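Local coordinates for putative uncharacterized protein (Enterobacter cloacae, PDB 4HFK) that probably acts as the immunity protein that neutralises a type VI secretion amidase effector and so protects the producing bacterium from its own toxin, at residues K34-A37 / D38-A42; K82-L85 / I86-D90. One frame throughout, in Å; residues are numbered along the deposited sequence.

Contact 1 (K34-A37 / D38-A42); sequences KEDA and DASAA
The carbonyl oxygen of Asp36 is gripped twice by Ser40, one turn further along helix 31-47. The backbone N of Ser40 gives the regular helical bond to Asp36 O at 2.8 Å, and the hydroxyl OG of Ser40 adds a second bond to Asp36 O, also at 2.8 Å. The hydroxyl does not follow a lone pair: it stands above the carbonyl plane, 42° out of it. Its place follows from chi1 of -64°, which sets OG beside Ser40's own N and turns it back along the helix. OG of Ser40 also comes within 3.2 Å of OD1 of Asp36, but the carboxylate is held chiefly by the second subunit, where the amides of Gln79 and Ile80 bind it. The amide of Leu81 of that subunit reaches Ser40 OG.

On another side of the helix, Lys34 and Asp38 form an i to i+4 salt bridge. The lysine chain runs extended until a bend at chi4 (-39°) swings NZ to OD2 of Asp38, 2.9 Å away, in a weak hydrogen bond. Ala37 and Ala41 face helix 11-27, where they meet Ile24 and Trp18.

An acidic side chain and a serine hydroxyl one turn apart thus offer three acceptors to successive amides across the interface between the two copies, a polar patch set among apolar packing on Tyr78 and Ile80 of the second subunit, and the incoming amides would probably stabilise the carboxylate's negative charge.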
# COMPACT_ATOMS: atom_id res chain seq x y z
N LYS B 34 -4.29 -8.02 9.13
CA LYS B 34 -3.49 -7.27 10.09
C LYS B 34 -2.15 -7.94 10.37
O LYS B 34 -1.11 -7.27 10.39
CB LYS B 34 -4.26 -7.04 11.40
CG LYS B 34 -3.50 -6.15 12.37
CD LYS B 34 -4.24 -6.00 13.70
CE LYS B 34 -3.75 -4.75 14.44
NZ LYS B 34 -2.28 -4.57 14.29
N GLU B 35 -2.16 -9.26 10.59
CA GLU B 35 -0.90 -9.97 10.82
C GLU B 35 0.01 -9.88 9.59
O GLU B 35 1.22 -9.69 9.71
CB GLU B 35 -1.16 -11.44 11.20
CG GLU B 35 -1.92 -11.59 12.52
CD GLU B 35 -2.37 -13.02 12.81
OE1 GLU B 35 -2.10 -13.92 11.99
OE2 GLU B 35 -3.00 -13.23 13.87
N ASP B 36 -0.58 -10.01 8.40
CA ASP B 36 0.18 -9.92 7.15
C ASP B 36 0.81 -8.51 6.99
O ASP B 36 2.01 -8.37 6.70
CB ASP B 36 -0.74 -10.25 5.97
CG ASP B 36 -0.00 -10.31 4.64
OD1 ASP B 36 0.71 -9.34 4.29
OD2 ASP B 36 -0.14 -11.32 3.92
N ALA B 37 0.00 -7.48 7.20
CA ALA B 37 0.47 -6.11 7.08
C ALA B 37 1.58 -5.80 8.10
O ALA B 37 2.54 -5.09 7.78
CB ALA B 37 -0.69 -5.13 7.22
N ASP B 38 1.45 -6.31 9.32
CA ASP B 38 2.48 -6.05 10.34
C ASP B 38 3.76 -6.86 10.08
O ASP B 38 4.86 -6.39 10.40
CB ASP B 38 1.95 -6.33 11.75
CG ASP B 38 0.91 -5.31 12.19
OD1 ASP B 38 0.80 -4.23 11.56
OD2 ASP B 38 0.20 -5.59 13.19
N ALA B 39 3.62 -8.06 9.53
CA ALA B 39 4.80 -8.85 9.16
C ALA B 39 5.48 -8.14 8.00
O ALA B 39 6.71 -8.03 7.95
CB ALA B 39 4.40 -10.26 8.76
N SER B 40 4.68 -7.65 7.06
CA SER B 40 5.21 -6.90 5.93
C SER B 40 5.95 -5.65 6.40
O SER B 40 7.07 -5.37 5.94
CB SER B 40 4.07 -6.54 4.97
OG SER B 40 3.50 -7.71 4.41
N ALA B 41 5.33 -4.90 7.31
CA ALA B 41 5.95 -3.69 7.85
C ALA B 41 7.30 -4.02 8.50
O ALA B 41 8.26 -3.25 8.39
CB ALA B 41 5.01 -3.02 8.87
N ALA B 42 7.38 -5.16 9.18
CA ALA B 42 8.63 -5.53 9.87
C ALA B 42 9.76 -5.81 8.88
O ALA B 42 10.94 -5.76 9.25
CB ALA B 42 8.42 -6.71 10.84

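Contact 2 (K82-L85 / I86-D90); sequences KCTL and IANSD
With chi1 at -68° and chi2 at -84°, the side chain of Asn88 folds back along the helix and carries its amide nitrogen to the carbonyl of Thr84. ND2 of Asn88 lies 2.9 Å from O of Thr84, with a nearly straight N-H...O angle of 165°, and the acceptor sits close to the plane of the amide. The backbone N of Asn88 bonds to O of Thr84 as well, at 3.1 Å, coming from the opposite face of the carbonyl plane, so one residue holds this oxygen from two sides. Thr84 has its methyl CG2 turned away from its own N, and CG2 runs alongside ND2 of Asn88 at 3.6 Å. OG1 of Thr84 is hydrogen-bonded to NE2 of Gln20 in helix 11-27.

Two residues earlier, on another face of the helix, Lys82 and Ile86 lie side by side and point the same way, CG of Lys82 resting 3.9 Å from CD1 of Ile86. The ammonium group of Lys82 leads off to Gln79 and to the carbonyls of Leu66 and Gln68, while Ile86 packs on Leu65 and Leu66 of helix 52-66. Past the helix, OG of Ser89 bonds at 2.9 Å to O of Ile86, and the backbone N of Ser89 joins it on that oxygen.

Asn88 is the first residue to leave helical geometry, and Phe9 of the second subunit packs against it. The whole forms the C-terminal end of helix 79-87, where side-chain donors from the residues just beyond the helix take up carbonyls of its last turn.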
# COMPACT_ATOMS: atom_id res chain seq x y z
N LYS B 82 -5.99 6.67 2.15
CA LYS B 82 -5.51 7.45 3.30
C LYS B 82 -4.17 6.94 3.84
O LYS B 82 -3.30 7.74 4.22
CB LYS B 82 -6.56 7.49 4.43
CG LYS B 82 -6.19 8.43 5.59
CD LYS B 82 -7.03 8.22 6.84
CE LYS B 82 -8.51 8.04 6.54
NZ LYS B 82 -9.27 7.56 7.74
N CYS B 83 -4.00 5.62 3.89
CA CYS B 83 -2.72 5.06 4.32
C CYS B 83 -1.54 5.62 3.50
O CYS B 83 -0.47 5.90 4.03
CB CYS B 83 -2.74 3.53 4.22
SG CYS B 83 -3.96 2.71 5.32
N THR B 84 -1.75 5.81 2.20
CA THR B 84 -0.68 6.37 1.37
C THR B 84 -0.52 7.86 1.64
O THR B 84 0.61 8.37 1.71
CB THR B 84 -0.90 6.09 -0.13
OG1 THR B 84 -0.73 4.69 -0.37
CG2 THR B 84 0.11 6.86 -0.98
N LEU B 85 -1.64 8.56 1.82
CA LEU B 85 -1.57 10.00 2.10
C LEU B 85 -0.79 10.23 3.38
O LEU B 85 0.05 11.13 3.46
CB LEU B 85 -2.97 10.61 2.22
CG LEU B 85 -3.83 10.50 0.96
CD1 LEU B 85 -5.11 11.29 1.11
CD2 LEU B 85 -3.07 10.97 -0.28
N ILE B 86 -1.04 9.38 4.38
CA ILE B 86 -0.36 9.49 5.67
C ILE B 86 1.14 9.23 5.52
O ILE B 86 1.96 9.97 6.07
CB ILE B 86 -0.99 8.52 6.71
CG1 ILE B 86 -2.35 9.06 7.15
CG2 ILE B 86 -0.07 8.36 7.92
CD1 ILE B 86 -3.18 8.10 8.04
N ALA B 87 1.50 8.19 4.77
CA ALA B 87 2.91 7.84 4.56
C ALA B 87 3.69 9.00 3.93
O ALA B 87 4.89 9.18 4.19
CB ALA B 87 3.02 6.60 3.69
N ASN B 88 3.00 9.78 3.11
CA ASN B 88 3.63 10.88 2.39
C ASN B 88 3.29 12.26 2.94
O ASN B 88 3.47 13.28 2.25
CB ASN B 88 3.24 10.81 0.91
CG ASN B 88 3.85 9.61 0.23
OD1 ASN B 88 5.00 9.66 -0.22
ND2 ASN B 88 3.11 8.50 0.18
N SER B 89 2.82 12.31 4.19
CA SER B 89 2.40 13.57 4.78
C SER B 89 3.57 14.36 5.36
O SER B 89 4.63 13.78 5.68
CB SER B 89 1.37 13.32 5.89
OG SER B 89 1.99 12.73 7.02
N ASP B 90 3.37 15.67 5.50
CA ASP B 90 4.34 16.55 6.15
C ASP B 90 4.58 16.12 7.60
O ASP B 90 5.70 16.23 8.12
CB ASP B 90 3.85 18.00 6.12
CG ASP B 90 4.00 18.65 4.74
OD1 ASP B 90 4.39 17.97 3.77
OD2 ASP B 90 3.71 19.87 4.63

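Contact 1 lies midway along helix 31-47 and contact 2 at the end of helix 79-87, on opposite sides of the chain's centre. Their centres are 18 Å apart and their nearest atoms about 9 Å, so they do not touch. Helix 11-27 connects them: Ala37 of contact 1 and Cys83 of contact 2 both pack on Ile24. Both also face the second subunit, but differently. Contact 1 receives backbone amides from the first residues of the partner's helix 79-87, just ahead of the partner's copy of contact 2, whereas contact 2 offers Leu85 and Asn88 to Phe9 and Thr84 to Asn17 of the second subunit. Contact 1 additionally borders the chain of another protein at Asp38 and Ala42.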